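Local coordinates for congerin II (Conger myriaster, PDB 1IS3), which binds beta-galactosides such as lactose as a homodimeric galectin of the conger eel, its physiological role being still unknown, at residues P10-M15 / D115-L120. Sequence-based numbering, arbitrary orientation.
Sequences PFKLGM and DAAFNL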
loop_
_atom_site.group_PDB
_atom_site.type_symbol
_atom_site.label_atom_id
_atom_site.label_comp_id
_atom_site.label_asym_id
_atom_site.label_seq_id
_atom_site.Cartn_x
_atom_site.Cartn_y
_atom_site.Cartn_z
ATOM N N PRO A 10 4.680 7.851 2.238
ATOM C CA PRO A 10 4.519 9.137 1.576
ATOM C C PRO A 10 4.610 9.061 0.051
ATOM O O PRO A 10 5.597 8.545 -0.477
ATOM C CB PRO A 10 5.598 10.012 2.198
ATOM C CG PRO A 10 5.806 9.389 3.580
ATOM C CD PRO A 10 5.748 7.910 3.252
ATOM N N PHE A 11 3.593 9.555 -0.678
ATOM C CA PHE A 11 3.634 9.704 -2.140
ATOM C C PHE A 11 4.110 11.149 -2.351
ATOM O O PHE A 11 3.395 12.126 -2.143
ATOM C CB PHE A 11 2.234 9.489 -2.712
ATOM C CG PHE A 11 2.078 9.648 -4.228
ATOM C CD1 PHE A 11 3.151 9.526 -5.124
ATOM C CD2 PHE A 11 0.797 9.885 -4.743
ATOM C CE1 PHE A 11 2.933 9.630 -6.498
ATOM C CE2 PHE A 11 0.575 9.990 -6.124
ATOM C CZ PHE A 11 1.643 9.860 -6.986
ATOM N N LYS A 12 5.382 11.271 -2.689
ATOM C CA LYS A 12 6.086 12.543 -2.809
ATOM C C LYS A 12 6.301 12.932 -4.257
ATOM O O LYS A 12 6.229 12.108 -5.178
ATOM C CB LYS A 12 7.449 12.433 -2.099
ATOM C CG LYS A 12 7.176 12.110 -0.630
ATOM C CD LYS A 12 8.389 11.471 -0.062
ATOM C CE LYS A 12 9.388 12.566 0.177
ATOM N NZ LYS A 12 10.699 12.177 -0.347
ATOM N N LEU A 13 6.543 14.237 -4.411
ATOM C CA LEU A 13 6.918 14.869 -5.670
ATOM C C LEU A 13 7.968 14.035 -6.391
ATOM O O LEU A 13 9.023 13.689 -5.830
ATOM C CB LEU A 13 7.466 16.232 -5.326
ATOM C CG LEU A 13 6.922 17.556 -5.853
ATOM C CD1 LEU A 13 5.455 17.785 -5.625
ATOM C CD2 LEU A 13 7.648 18.635 -5.046
ATOM N N GLY A 14 7.626 13.587 -7.602
ATOM C CA GLY A 14 8.601 12.847 -8.385
ATOM C C GLY A 14 8.475 11.326 -8.297
ATOM O O GLY A 14 9.153 10.620 -9.046
ATOM N N MET A 15 7.659 10.804 -7.390
ATOM C CA MET A 15 7.396 9.381 -7.319
ATOM C C MET A 15 6.298 9.040 -8.298
ATOM O O MET A 15 5.556 9.940 -8.720
ATOM C CB MET A 15 6.927 8.982 -5.941
ATOM C CG MET A 15 8.129 9.033 -5.015
ATOM S SD MET A 15 7.662 8.827 -3.291
ATOM C CE MET A 15 7.295 7.087 -3.310
ATOM N N ASP A 115 0.445 20.936 -2.643
ATOM C CA ASP A 115 1.047 19.936 -1.762
ATOM C C ASP A 115 2.217 19.190 -2.391
ATOM O O ASP A 115 2.252 18.937 -3.588
ATOM C CB ASP A 115 0.008 18.904 -1.337
ATOM C CG ASP A 115 -1.064 19.436 -0.391
ATOM O OD1 ASP A 115 -2.250 19.185 -0.611
ATOM O OD2 ASP A 115 -0.718 20.100 0.572
ATOM N N ALA A 116 3.197 18.771 -1.582
ATOM C CA ALA A 116 4.338 18.066 -2.126
ATOM C C ALA A 116 4.436 16.588 -1.725
ATOM O O ALA A 116 5.300 15.855 -2.207
ATOM C CB ALA A 116 5.630 18.773 -1.696
ATOM N N ALA A 117 3.548 16.139 -0.842
ATOM C CA ALA A 117 3.532 14.744 -0.382
ATOM C C ALA A 117 2.113 14.416 0.085
ATOM O O ALA A 117 1.405 15.335 0.576
ATOM C CB ALA A 117 4.477 14.558 0.801
ATOM N N PHE A 118 1.687 13.144 -0.029
ATOM C CA PHE A 118 0.350 12.715 0.400
ATOM C C PHE A 118 0.529 11.434 1.185
ATOM O O PHE A 118 1.306 10.571 0.746
ATOM C CB PHE A 118 -0.569 12.409 -0.798
ATOM C CG PHE A 118 -0.765 13.639 -1.654
ATOM C CD1 PHE A 118 -1.596 14.683 -1.199
ATOM C CD2 PHE A 118 -0.062 13.764 -2.853
ATOM C CE1 PHE A 118 -1.696 15.853 -1.960
ATOM C CE2 PHE A 118 -0.177 14.943 -3.606
ATOM C CZ PHE A 118 -0.984 15.973 -3.154
ATOM N N ASN A 119 -0.189 11.309 2.301
ATOM C CA ASN A 119 -0.062 10.105 3.094
ATOM C C ASN A 119 -1.167 9.072 2.984
ATOM O O ASN A 119 -1.146 8.064 3.725
ATOM C CB ASN A 119 0.132 10.492 4.562
ATOM C CG ASN A 119 1.621 10.721 4.856
ATOM O OD1 ASN A 119 2.488 10.915 4.000
ATOM N ND2 ASN A 119 2.015 10.764 6.115
ATOM N N LEU A 120 -2.117 9.243 2.070
ATOM C CA LEU A 120 -3.187 8.265 1.925
ATOM C C LEU A 120 -3.590 8.116 0.451
ATOM O O LEU A 120 -3.823 9.119 -0.239
ATOM C CB LEU A 120 -4.420 8.693 2.743
ATOM C CG LEU A 120 -5.654 7.776 2.640
ATOM C CD1 LEU A 120 -5.310 6.426 3.248
ATOM C CD2 LEU A 120 -6.838 8.354 3.372
#
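In the galectin beta-sandwich, the short strand 10-12 pairs antiparallel with the start of strand 117-125, as the bridges Phe11-Phe118 and Lys12-Ala117 demonstrate. Phe11 and Phe118 form the hydrogen-bonded pair: Phe11 N donates almost straight to Phe118 O (2.9 Å, 173° at the hydrogen) in the carbonyl plane, whereas Phe118 N reaches Phe11 O over the same length on a more bent path of 140°. Phe11 O also receives a CA-H...O contact from Ala117 CA (3.2 Å). Both phenylalanines point into the sandwich from one face of the sheet. CG is anti to the backbone N in Phe11 (chi1 178°) but anti to the carbonyl carbon in Phe118; the closest ring atoms, CD2 of each, are 4.4 Å apart, and the approach is oblique. Each ring meets Phe92 of the facing sheet edge-to-face. On the other face of the pair, Lys12 CG rests on Ala117 CB at 3.9 Å. Beyond the strand, Lys12 to Met15 make a type II turn, closed by Met15 N donating to Lys12 O, and Met15 SD accepts a weak bond from Lys12 N. At the opposite end Asn119 OD1 lies against Pro10 CA and CG, the two side chains side by side and pointing the same way, and Pro10 packs on Leu129 of the second subunit. Leu13, the second residue of the turn, extends the pairing by donating its N to Ala116 O (3.0 Å), while its CD1 sits 3.7 Å from Ala116 CA and its CD2 touches Ala116 CB.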